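Local coordinates for purine nucleoside phosphorylase (Anopheles gambiae, PDB 2P4S), which catalyses, as a homotrimer of the purine salvage pathway, the phosphorolysis of inosine, guanosine and their 2'-deoxy forms to the free purine base and pentose 1-phosphate, at residues A[178-182]-A[308-312]; A[207-211]-A[272-276]; A[230-236]-A[311-315]; A[239-243]-A[314-318]. All coordinates share one frame; numbering follows the deposited sequence.

Contact 1. Residues A[178-182]-A[308-312]; sequences LAKCA and HEIIT
Leu178 lays its CD2 methyl over one face of the His308 imidazole, 3.7 Å from the ring centroid and nearly above its centre, a CH-pi contact in which the two side chains cross at about a right angle. The His308 ring reaches this place because its CG sits between the backbone N and the carbonyl carbon (chi1 44°), an uncommon position for a helical residue, which sets the ring against the first turn of helix 178-191. Cys181 meets the ring obliquely, its CB 3.6 Å from His308 NE2. In this phosphorylase-superfamily fold the segments 178-182, opening helix 178-191, and 308-312, in helix 307-315, cross at -73° with axes 9.0 Å apart, and the small Ala182 lets the backbones close to 4.6 Å between its CA and Glu309 CA. Ala182 CB presses against Thr312 OG1 at 3.2 Å. Thr312 OG1 donates to His308 O, 2.8 Å away, a carbonyl that also accepts from Thr312 N. A water lies 2.9 Å from both Cys181 O and Glu309 OE2 and bridges them, although it cannot serve every acceptor around it at once. Glu309 OE2 also forms a salt bridge with NE of the phosphate-binding Arg169.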
loop_
_atom_site.group_PDB
_atom_site.type_symbol
_atom_site.label_atom_id
_atom_site.label_comp_id
_atom_site.label_asym_id
_atom_site.label_seq_id
_atom_site.Cartn_x
_atom_site.Cartn_y
_atom_site.Cartn_z
ATOM N N LEU A 178 -7.354 -8.503 -6.754
ATOM C CA LEU A 178 -8.226 -7.495 -7.404
ATOM C C LEU A 178 -8.697 -7.890 -8.829
ATOM O O LEU A 178 -9.872 -7.680 -9.168
ATOM C CB LEU A 178 -7.582 -6.075 -7.358
ATOM C CG LEU A 178 -7.283 -5.568 -5.932
ATOM C CD1 LEU A 178 -6.711 -4.153 -6.007
ATOM C CD2 LEU A 178 -8.566 -5.585 -5.095
ATOM N N ALA A 179 -7.809 -8.504 -9.632
ATOM C CA ALA A 179 -8.171 -8.967 -11.000
ATOM C C ALA A 179 -9.288 -10.007 -10.986
ATOM O O ALA A 179 -10.129 -10.043 -11.871
ATOM C CB ALA A 179 -6.922 -9.498 -11.800
ATOM N N LYS A 180 -9.302 -10.838 -9.964
ATOM C CA LYS A 180 -10.385 -11.783 -9.763
ATOM C C LYS A 180 -11.697 -11.097 -9.304
ATOM O O LYS A 180 -12.779 -11.490 -9.758
ATOM C CB LYS A 180 -9.942 -12.903 -8.792
ATOM C CG LYS A 180 -10.986 -14.007 -8.545
ATOM C CD LYS A 180 -10.207 -15.286 -8.229
ATOM C CE LYS A 180 -11.102 -16.480 -7.955
ATOM N NZ LYS A 180 -10.291 -17.689 -7.479
ATOM N N CYS A 181 -11.619 -10.099 -8.410
ATOM C CA CYS A 181 -12.845 -9.324 -8.019
ATOM C C CYS A 181 -13.442 -8.594 -9.220
ATOM O O CYS A 181 -14.647 -8.456 -9.335
ATOM C CB CYS A 181 -12.538 -8.269 -6.933
ATOM S SG CYS A 181 -11.951 -8.978 -5.338
ATOM N N ALA A 182 -12.572 -8.152 -10.119
ATOM C CA ALA A 182 -12.941 -7.272 -11.246
ATOM C C ALA A 182 -13.285 -8.090 -12.483
ATOM O O ALA A 182 -13.957 -7.589 -13.367
ATOM C CB ALA A 182 -11.787 -6.314 -11.540
ATOM N N HIS A 308 -11.416 -0.970 -8.331
ATOM C CA HIS A 308 -10.772 -1.906 -9.274
ATOM C C HIS A 308 -11.734 -2.425 -10.323
ATOM O O HIS A 308 -11.325 -2.703 -11.437
ATOM C CB HIS A 308 -10.091 -3.086 -8.512
ATOM C CG HIS A 308 -10.928 -3.654 -7.409
ATOM N ND1 HIS A 308 -10.987 -3.090 -6.151
ATOM C CD2 HIS A 308 -11.788 -4.705 -7.390
ATOM C CE1 HIS A 308 -11.851 -3.768 -5.407
ATOM N NE2 HIS A 308 -12.371 -4.731 -6.149
ATOM N N GLU A 309 -13.005 -2.570 -9.975
ATOM C CA GLU A 309 -14.048 -2.814 -10.981
ATOM C C GLU A 309 -14.171 -1.657 -12.016
ATOM O O GLU A 309 -14.258 -1.880 -13.241
ATOM C CB GLU A 309 -15.404 -3.031 -10.269
ATOM C CG GLU A 309 -15.457 -4.271 -9.374
ATOM C CD GLU A 309 -16.460 -4.139 -8.225
ATOM O OE1 GLU A 309 -17.206 -3.137 -8.174
ATOM O OE2 GLU A 309 -16.524 -5.050 -7.366
ATOM N N ILE A 310 -14.256 -0.432 -11.503
ATOM C CA ILE A 310 -14.232 0.774 -12.325
ATOM C C ILE A 310 -12.981 0.891 -13.192
ATOM O O ILE A 310 -13.077 1.230 -14.345
ATOM C CB ILE A 310 -14.428 2.057 -11.435
ATOM C CG1 ILE A 310 -15.824 2.014 -10.756
ATOM C CG2 ILE A 310 -14.257 3.329 -12.277
ATOM C CD1 ILE A 310 -17.042 2.369 -11.708
ATOM N N ILE A 311 -11.803 0.599 -12.656
ATOM C CA ILE A 311 -10.571 0.692 -13.434
ATOM C C ILE A 311 -10.552 -0.330 -14.587
ATOM O O ILE A 311 -10.134 -0.038 -15.728
ATOM C CB ILE A 311 -9.359 0.488 -12.492
ATOM C CG1 ILE A 311 -9.142 1.731 -11.632
ATOM C CG2 ILE A 311 -8.080 0.166 -13.243
ATOM C CD1 ILE A 311 -7.956 1.585 -10.646
ATOM N N THR A 312 -11.008 -1.539 -14.286
ATOM C CA THR A 312 -11.186 -2.569 -15.325
ATOM C C THR A 312 -12.201 -2.134 -16.398
ATOM O O THR A 312 -11.983 -2.345 -17.571
ATOM C CB THR A 312 -11.606 -3.896 -14.666
ATOM O OG1 THR A 312 -10.616 -4.253 -13.673
ATOM C CG2 THR A 312 -11.740 -4.990 -15.706
HETATM O O HOH W 1 -16.860 -7.956 -7.606
#

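Contact 2. Residues A[207-211]-A[272-276]; sequences PKYRV and LREGV
The Arg273 chain runs over one face of the Tyr209 ring, from the hydroxyl end back toward the loop backbone. Arg273 CG stands 3.7 Å from the ring centroid, 18° off the normal, in a CH-pi contact shifted toward the rim, and Arg273 CD comes to 3.5 Å from Tyr209 CD1. A bend at chi2 (-73°) of Arg273 carries the rest of its chain along the ring toward the loop 207-211. The guanidinium ends with its plane 25° from that of the ring and has Lys208 O over one face, 3.0 Å from Arg273 NH2; the carbonyl lies above the group, and the angle is too poor for a hydrogen bond. Arg273 NE forms a salt bridge with Asp213 OD2, which also takes the backbone N of Arg210. At the far end of the ring, a water in the ring plane lies 2.6 Å from Tyr209 OH and donates to Glu274 O at 2.7 Å, linking the phenol to strand 272-279. These contacts lay the loop leading from strand 195-204 to strand 214-221 against the start of strand 272-279, which is paired in parallel with 214-221. Arg210 NE is 4.6 Å from Arg273 NH2, and the Asp213 carboxylate probably balances the positive charge there.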
loop_
_atom_site.group_PDB
_atom_site.type_symbol
_atom_site.label_atom_id
_atom_site.label_comp_id
_atom_site.label_asym_id
_atom_site.label_seq_id
_atom_site.Cartn_x
_atom_site.Cartn_y
_atom_site.Cartn_z
ATOM N N PRO A 207 -18.566 14.728 7.547
ATOM C CA PRO A 207 -19.576 14.822 8.642
ATOM C C PRO A 207 -20.926 15.507 8.305
ATOM O O PRO A 207 -21.810 15.524 9.159
ATOM C CB PRO A 207 -18.839 15.577 9.761
ATOM C CG PRO A 207 -17.728 16.323 9.095
ATOM C CD PRO A 207 -17.350 15.526 7.822
ATOM N N LYS A 208 -21.091 16.023 7.083
ATOM C CA LYS A 208 -22.369 16.619 6.673
ATOM C C LYS A 208 -23.278 15.595 6.054
ATOM O O LYS A 208 -24.484 15.837 5.962
ATOM C CB LYS A 208 -22.156 17.863 5.798
ATOM C CG LYS A 208 -21.378 18.874 6.675
ATOM C CD LYS A 208 -21.573 20.330 6.332
ATOM C CE LYS A 208 -20.481 20.902 5.402
ATOM N NZ LYS A 208 -20.592 22.414 5.377
ATOM N N TYR A 209 -22.707 14.440 5.688
ATOM C CA TYR A 209 -23.508 13.301 5.202
ATOM C C TYR A 209 -24.383 12.719 6.324
ATOM O O TYR A 209 -24.097 12.893 7.501
ATOM C CB TYR A 209 -22.620 12.213 4.606
ATOM C CG TYR A 209 -21.898 12.587 3.343
ATOM C CD1 TYR A 209 -21.888 13.916 2.852
ATOM C CD2 TYR A 209 -21.183 11.603 2.623
ATOM C CE1 TYR A 209 -21.190 14.243 1.678
ATOM C CE2 TYR A 209 -20.524 11.908 1.473
ATOM C CZ TYR A 209 -20.515 13.222 1.000
ATOM O OH TYR A 209 -19.820 13.481 -0.142
ATOM N N ARG A 210 -25.463 12.045 5.933
ATOM C CA ARG A 210 -26.368 11.366 6.842
ATOM C C ARG A 210 -26.543 9.902 6.396
ATOM O O ARG A 210 -26.477 9.584 5.200
ATOM C CB ARG A 210 -27.740 12.086 6.884
ATOM C CG ARG A 210 -27.657 13.508 7.466
ATOM C CD ARG A 210 -29.000 14.242 7.315
ATOM N NE ARG A 210 -28.961 15.644 7.774
ATOM C CZ ARG A 210 -29.009 16.008 9.059
ATOM N NH1 ARG A 210 -29.085 15.076 10.020
ATOM N NH2 ARG A 210 -28.972 17.301 9.398
ATOM N N VAL A 211 -26.774 9.015 7.356
ATOM C CA VAL A 211 -27.041 7.614 7.054
ATOM C C VAL A 211 -28.245 7.554 6.128
ATOM O O VAL A 211 -29.274 8.207 6.393
ATOM C CB VAL A 211 -27.347 6.799 8.364
ATOM C CG1 VAL A 211 -27.946 5.417 8.030
ATOM C CG2 VAL A 211 -26.070 6.681 9.243
ATOM N N LEU A 272 -29.104 13.351 -1.486
ATOM C CA LEU A 272 -28.135 13.100 -2.523
ATOM C C LEU A 272 -26.853 13.919 -2.295
ATOM O O LEU A 272 -26.906 15.124 -2.150
ATOM C CB LEU A 272 -28.696 13.402 -3.920
ATOM C CG LEU A 272 -27.847 12.835 -5.067
ATOM C CD1 LEU A 272 -28.123 11.310 -5.204
ATOM C CD2 LEU A 272 -28.082 13.562 -6.370
ATOM N N ARG A 273 -25.703 13.238 -2.294
ATOM C CA ARG A 273 -24.433 13.884 -2.158
ATOM C C ARG A 273 -23.630 13.558 -3.409
ATOM O O ARG A 273 -24.048 12.731 -4.251
ATOM C CB ARG A 273 -23.669 13.349 -0.910
ATOM C CG ARG A 273 -24.460 13.323 0.381
ATOM C CD ARG A 273 -24.641 14.762 0.928
ATOM N NE ARG A 273 -25.544 14.766 2.074
ATOM C CZ ARG A 273 -25.810 15.849 2.811
ATOM N NH1 ARG A 273 -25.221 17.033 2.544
ATOM N NH2 ARG A 273 -26.651 15.735 3.823
ATOM N N GLU A 274 -22.444 14.123 -3.461
ATOM C CA GLU A 274 -21.500 13.850 -4.530
ATOM C C GLU A 274 -20.090 14.030 -3.978
ATOM O O GLU A 274 -19.779 15.081 -3.440
ATOM C CB GLU A 274 -21.699 14.814 -5.662
ATOM C CG GLU A 274 -20.850 14.435 -6.859
ATOM C CD GLU A 274 -20.993 15.413 -8.027
ATOM O OE1 GLU A 274 -21.125 16.651 -7.797
ATOM O OE2 GLU A 274 -20.975 14.917 -9.182
ATOM N N GLY A 275 -19.226 13.029 -4.121
ATOM C CA GLY A 275 -17.884 13.205 -3.589
ATOM C C GLY A 275 -16.982 12.051 -3.900
ATOM O O GLY A 275 -17.168 11.368 -4.898
ATOM N N VAL A 276 -15.941 11.910 -3.075
ATOM C CA VAL A 276 -14.779 11.093 -3.383
ATOM C C VAL A 276 -14.832 9.816 -2.553
ATOM O O VAL A 276 -15.000 9.863 -1.312
ATOM C CB VAL A 276 -13.442 11.920 -3.174
ATOM C CG1 VAL A 276 -12.162 11.052 -3.390
ATOM C CG2 VAL A 276 -13.423 13.272 -4.061
HETATM O O HOH W 2 -19.389 15.963 -0.882
#

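Contact 3. Residues A[230-236]-A[311-315]; sequences NPLQGPN and ITARH
A turn closed twice over, by backbone and by side chain, wedges Leu232 between Ile311 and His315. Residues 230-233 form a type I beta turn, with Gln233 N bonded to Asn230 O at 3.3 Å, and within it Asn230 makes an Asx turn: its OD1 accepts from Leu232 N at 2.8 Å, in the carbonyl plane and on a lone pair. The turn belongs to the long loop between helices 223-226 and 253-265 and packs against the last turns of helix 307-315. Leu232 spreads its two methyls over successive turns of that helix. CD1 meets Ile311 CG2 at 3.7 Å, while CD2 approaches the His315 ring obliquely, 4.0 Å from its CG. With CG anti to the backbone N (chi1 -174°), the His315 side chain extends from the helix toward the loop and runs antiparallel to Leu232. Pro231 adds the flank of its ring, CB lying 3.7 Å from Thr312 OG1, and Asn230 ND2 approaches Ile311 CD1. The loop also faces the trimer interface: Gln233 NE2 donates to His172 O of a neighbouring subunit, and Leu232 packs on Pro283 of that subunit. Both Leu232 and Ile311 thus take part in a layer in which loop, helix and neighbouring chain meet, since Ile311 touches Asn284 of the neighbouring subunit too. Beside this apolar patch a water donates to Thr312 OG1 at 2.9 Å, the hydroxyl that itself donates to His308 O, and weakly to Pro231 O at 3.5 Å.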
loop_
_atom_site.group_PDB
_atom_site.type_symbol
_atom_site.label_atom_id
_atom_site.label_comp_id
_atom_site.label_asym_id
_atom_site.label_seq_id
_atom_site.Cartn_x
_atom_site.Cartn_y
_atom_site.Cartn_z
ATOM N N ASN A 230 -3.160 -3.485 -8.132
ATOM C CA ASN A 230 -4.012 -2.954 -9.238
ATOM C C ASN A 230 -4.491 -4.148 -10.011
ATOM O O ASN A 230 -3.683 -4.997 -10.268
ATOM C CB ASN A 230 -3.183 -2.015 -10.148
ATOM C CG ASN A 230 -4.036 -1.255 -11.162
ATOM O OD1 ASN A 230 -4.496 -1.837 -12.135
ATOM N ND2 ASN A 230 -4.220 0.061 -10.961
ATOM N N PRO A 231 -5.783 -4.195 -10.425
ATOM C CA PRO A 231 -6.258 -5.314 -11.273
ATOM C C PRO A 231 -5.562 -5.433 -12.666
ATOM O O PRO A 231 -5.656 -6.467 -13.307
ATOM C CB PRO A 231 -7.761 -5.026 -11.422
ATOM C CG PRO A 231 -7.869 -3.557 -11.265
ATOM C CD PRO A 231 -6.876 -3.225 -10.192
ATOM N N LEU A 232 -4.823 -4.426 -13.096
ATOM C CA LEU A 232 -4.237 -4.485 -14.410
ATOM C C LEU A 232 -2.770 -4.886 -14.376
ATOM O O LEU A 232 -2.118 -4.936 -15.407
ATOM C CB LEU A 232 -4.402 -3.128 -15.119
ATOM C CG LEU A 232 -5.802 -2.514 -15.128
ATOM C CD1 LEU A 232 -5.678 -1.151 -15.766
ATOM C CD2 LEU A 232 -6.843 -3.411 -15.850
ATOM N N GLN A 233 -2.232 -5.144 -13.190
ATOM C CA GLN A 233 -0.805 -5.534 -13.097
ATOM C C GLN A 233 -0.569 -6.840 -13.879
ATOM O O GLN A 233 -1.398 -7.740 -13.842
ATOM C CB GLN A 233 -0.362 -5.691 -11.641
ATOM C CG GLN A 233 1.184 -5.713 -11.470
ATOM C CD GLN A 233 1.627 -6.347 -10.168
ATOM O OE1 GLN A 233 0.805 -6.912 -9.426
ATOM N NE2 GLN A 233 2.910 -6.251 -9.867
ATOM N N GLY A 234 0.541 -6.910 -14.605
ATOM C CA GLY A 234 0.864 -8.073 -15.423
ATOM C C GLY A 234 0.724 -7.759 -16.908
ATOM O O GLY A 234 0.393 -6.638 -17.267
ATOM N N PRO A 235 0.958 -8.754 -17.791
ATOM C CA PRO A 235 0.859 -8.515 -19.250
ATOM C C PRO A 235 -0.461 -7.832 -19.660
ATOM O O PRO A 235 -1.517 -8.141 -19.114
ATOM C CB PRO A 235 0.907 -9.941 -19.829
ATOM C CG PRO A 235 1.789 -10.712 -18.826
ATOM C CD PRO A 235 1.356 -10.153 -17.475
ATOM N N ASN A 236 -0.403 -6.922 -20.616
ATOM C CA ASN A 236 -1.627 -6.266 -21.100
ATOM C C ASN A 236 -2.115 -6.917 -22.405
ATOM O O ASN A 236 -1.322 -7.098 -23.341
ATOM C CB ASN A 236 -1.408 -4.753 -21.317
ATOM C CG ASN A 236 -2.657 -4.064 -21.871
ATOM O OD1 ASN A 236 -2.758 -3.763 -23.063
ATOM N ND2 ASN A 236 -3.628 -3.865 -21.018
ATOM N N ILE A 311 -11.803 0.599 -12.656
ATOM C CA ILE A 311 -10.571 0.692 -13.434
ATOM C C ILE A 311 -10.552 -0.330 -14.587
ATOM O O ILE A 311 -10.134 -0.038 -15.728
ATOM C CB ILE A 311 -9.359 0.488 -12.492
ATOM C CG1 ILE A 311 -9.142 1.731 -11.632
ATOM C CG2 ILE A 311 -8.080 0.166 -13.243
ATOM C CD1 ILE A 311 -7.956 1.585 -10.646
ATOM N N THR A 312 -11.008 -1.539 -14.286
ATOM C CA THR A 312 -11.186 -2.569 -15.325
ATOM C C THR A 312 -12.201 -2.134 -16.398
ATOM O O THR A 312 -11.983 -2.345 -17.571
ATOM C CB THR A 312 -11.606 -3.896 -14.666
ATOM O OG1 THR A 312 -10.616 -4.253 -13.673
ATOM C CG2 THR A 312 -11.740 -4.990 -15.706
ATOM N N ALA A 313 -13.313 -1.538 -15.987
ATOM C CA ALA A 313 -14.321 -1.037 -16.914
ATOM C C ALA A 313 -13.743 0.020 -17.853
ATOM O O ALA A 313 -13.954 -0.025 -19.052
ATOM C CB ALA A 313 -15.494 -0.474 -16.169
ATOM N N ARG A 314 -12.996 0.959 -17.296
ATOM C CA ARG A 314 -12.411 2.067 -18.057
ATOM C C ARG A 314 -11.399 1.524 -19.020
ATOM O O ARG A 314 -11.326 1.967 -20.139
ATOM C CB ARG A 314 -11.733 3.088 -17.101
ATOM C CG ARG A 314 -12.748 3.887 -16.293
ATOM C CD ARG A 314 -13.859 4.460 -17.227
ATOM N NE ARG A 314 -13.353 5.620 -17.942
ATOM C CZ ARG A 314 -13.796 6.064 -19.119
ATOM N NH1 ARG A 314 -14.778 5.417 -19.759
ATOM N NH2 ARG A 314 -13.225 7.160 -19.658
ATOM N N HIS A 315 -10.622 0.547 -18.569
ATOM C CA HIS A 315 -9.643 -0.135 -19.416
ATOM C C HIS A 315 -10.242 -0.675 -20.718
ATOM O O HIS A 315 -9.651 -0.488 -21.754
ATOM C CB HIS A 315 -8.912 -1.259 -18.648
ATOM C CG HIS A 315 -7.796 -1.903 -19.442
ATOM N ND1 HIS A 315 -7.803 -3.231 -19.799
ATOM C CD2 HIS A 315 -6.669 -1.381 -19.981
ATOM C CE1 HIS A 315 -6.728 -3.504 -20.507
ATOM N NE2 HIS A 315 -6.015 -2.400 -20.620
HETATM O O HOH W 3 -9.006 -6.652 -14.235
#

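Contact 4. Residues A[239-243]-A[314-318]; sequences RFGPR and RHCGM
The backbone of Gly241 and Pro242 lies against the imidazole of His315, which is fixed from several directions. Gly241 CA lies over one face, 3.9 Å from the ring centroid and displaced toward the rim, as a CH-pi contact. At the edge, His315 NE2 donates to Pro242 O at 2.9 Å; the acceptor lies in the ring plane, but the bond is bent, with an N-H...O angle of 130°. Phe240 comes in obliquely, its CB 3.9 Å from His315 CE1. The Phe240 ring itself swings away from the histidine, its CG anti to the carbonyl carbon, and settles against helix 178-191, where it makes a cation-pi contact with Arg186. The same arginine is hydrogen-bonded to His315 ND1, so both ring nitrogens of the histidine are engaged. Between the backbones, two CA-H...O contacts run in opposite directions: Cys316 CA to Phe240 O and Gly241 CA to His315 O, each 3.4 Å. Having no side chain, Gly241 can lie directly on the His315 carbonyl. The loop 239-243 thus covers the C-terminal end of helix 307-315, which closes in a Schellman motif with Gly317 at positive phi. Bends at chi2 (-49°) and chi3 (-77°) fold Arg314 back over this end, and its NH1 donates to Met318 O at 2.7 Å from above the carbonyl plane. With NE2 donating to a carbonyl and ND1 beside an arginine, the histidine is probably held in its neutral form with the proton on NE2.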
loop_
_atom_site.group_PDB
_atom_site.type_symbol
_atom_site.label_atom_id
_atom_site.label_comp_id
_atom_site.label_asym_id
_atom_site.label_seq_id
_atom_site.Cartn_x
_atom_site.Cartn_y
_atom_site.Cartn_z
ATOM N N ARG A 239 -6.631 -6.513 -26.859
ATOM C CA ARG A 239 -8.020 -6.864 -27.150
ATOM C C ARG A 239 -8.979 -6.348 -26.077
ATOM O O ARG A 239 -10.169 -6.124 -26.365
ATOM C CB ARG A 239 -8.169 -8.381 -27.290
ATOM C CG ARG A 239 -7.397 -9.012 -28.490
ATOM C CD ARG A 239 -7.640 -10.523 -28.553
ATOM N NE ARG A 239 -6.935 -11.202 -27.460
ATOM C CZ ARG A 239 -6.715 -12.512 -27.401
ATOM N NH1 ARG A 239 -7.167 -13.313 -28.360
ATOM N NH2 ARG A 239 -6.071 -13.030 -26.380
ATOM N N PHE A 240 -8.490 -6.156 -24.850
ATOM C CA PHE A 240 -9.279 -5.408 -23.845
ATOM C C PHE A 240 -9.045 -3.908 -23.910
ATOM O O PHE A 240 -9.997 -3.147 -23.939
ATOM C CB PHE A 240 -9.068 -5.908 -22.409
ATOM C CG PHE A 240 -9.702 -7.229 -22.135
ATOM C CD1 PHE A 240 -11.075 -7.383 -22.261
ATOM C CD2 PHE A 240 -8.919 -8.315 -21.707
ATOM C CE1 PHE A 240 -11.671 -8.621 -21.987
ATOM C CE2 PHE A 240 -9.501 -9.553 -21.425
ATOM C CZ PHE A 240 -10.879 -9.711 -21.565
ATOM N N GLY A 241 -7.792 -3.478 -23.945
ATOM C CA GLY A 241 -7.496 -2.054 -23.926
ATOM C C GLY A 241 -6.008 -1.790 -23.940
ATOM O O GLY A 241 -5.205 -2.735 -24.035
ATOM N N PRO A 242 -5.618 -0.501 -23.840
ATOM C CA PRO A 242 -4.203 -0.080 -23.910
ATOM C C PRO A 242 -3.389 -0.386 -22.636
ATOM O O PRO A 242 -3.961 -0.595 -21.555
ATOM C CB PRO A 242 -4.292 1.446 -24.139
ATOM C CG PRO A 242 -5.629 1.874 -23.536
ATOM C CD PRO A 242 -6.546 0.646 -23.619
ATOM N N ARG A 243 -2.067 -0.393 -22.767
ATOM C CA ARG A 243 -1.180 -0.558 -21.631
ATOM C C ARG A 243 -1.454 0.529 -20.573
ATOM O O ARG A 243 -1.541 0.213 -19.365
ATOM C CB ARG A 243 0.307 -0.474 -22.033
ATOM C CG ARG A 243 1.258 -1.142 -21.025
ATOM C CD ARG A 243 0.508 -1.539 -19.787
ATOM N NE ARG A 243 1.097 -2.715 -19.256
ATOM C CZ ARG A 243 0.541 -3.551 -18.404
ATOM N NH1 ARG A 243 -0.682 -3.388 -17.924
ATOM N NH2 ARG A 243 1.266 -4.586 -18.052
ATOM N N ARG A 314 -12.996 0.959 -17.296
ATOM C CA ARG A 314 -12.411 2.067 -18.057
ATOM C C ARG A 314 -11.399 1.524 -19.020
ATOM O O ARG A 314 -11.326 1.967 -20.139
ATOM C CB ARG A 314 -11.733 3.088 -17.101
ATOM C CG ARG A 314 -12.748 3.887 -16.293
ATOM C CD ARG A 314 -13.859 4.460 -17.227
ATOM N NE ARG A 314 -13.353 5.620 -17.942
ATOM C CZ ARG A 314 -13.796 6.064 -19.119
ATOM N NH1 ARG A 314 -14.778 5.417 -19.759
ATOM N NH2 ARG A 314 -13.225 7.160 -19.658
ATOM N N HIS A 315 -10.622 0.547 -18.569
ATOM C CA HIS A 315 -9.643 -0.135 -19.416
ATOM C C HIS A 315 -10.242 -0.675 -20.718
ATOM O O HIS A 315 -9.651 -0.488 -21.754
ATOM C CB HIS A 315 -8.912 -1.259 -18.648
ATOM C CG HIS A 315 -7.796 -1.903 -19.442
ATOM N ND1 HIS A 315 -7.803 -3.231 -19.799
ATOM C CD2 HIS A 315 -6.669 -1.381 -19.981
ATOM C CE1 HIS A 315 -6.728 -3.504 -20.507
ATOM N NE2 HIS A 315 -6.015 -2.400 -20.620
ATOM N N CYS A 316 -11.366 -1.367 -20.606
ATOM C CA CYS A 316 -12.230 -1.878 -21.682
ATOM C C CYS A 316 -12.942 -0.828 -22.531
ATOM O O CYS A 316 -13.647 -1.220 -23.443
ATOM C CB CYS A 316 -13.472 -2.560 -21.055
ATOM S SG CYS A 316 -13.199 -3.961 -20.252
ATOM N N GLY A 317 -12.898 0.444 -22.135
ATOM C CA GLY A 317 -13.601 1.535 -22.831
ATOM C C GLY A 317 -15.050 1.686 -22.406
ATOM O O GLY A 317 -15.830 2.316 -23.116
ATOM N N MET A 318 -15.455 1.089 -21.282
ATOM C CA MET A 318 -16.865 1.220 -20.792
ATOM C C MET A 318 -17.147 2.582 -20.136
ATOM O O MET A 318 -16.231 3.191 -19.554
ATOM C CB MET A 318 -17.223 0.106 -19.813
ATOM C CG MET A 318 -17.211 -1.272 -20.464
ATOM S SD MET A 318 -17.332 -2.612 -19.243
ATOM C CE MET A 318 -19.044 -2.787 -18.733
#

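Overall arrangement
Contacts 1, 3 and 4 follow helix 307-315 from its first turn to its end, and successive members of the series share residues. Contacts 1 and 3 are buried, their centres about 7 Å apart: contact 1, between two helices, packs small and aliphatic groups round a histidine, with a water bridge at Glu309, whereas contact 3, where a loop meets the subunit interface, is mainly aliphatic. Contact 4, about 8 Å from contact 3 between centres, is partly buried and more polar, with backbone carbonyls as its main acceptors. Contact 2 stands apart, about 25 Å between centres from contact 1 and across the chain's centre; it joins a partly exposed loop to a strand through aromatic and charged side chains.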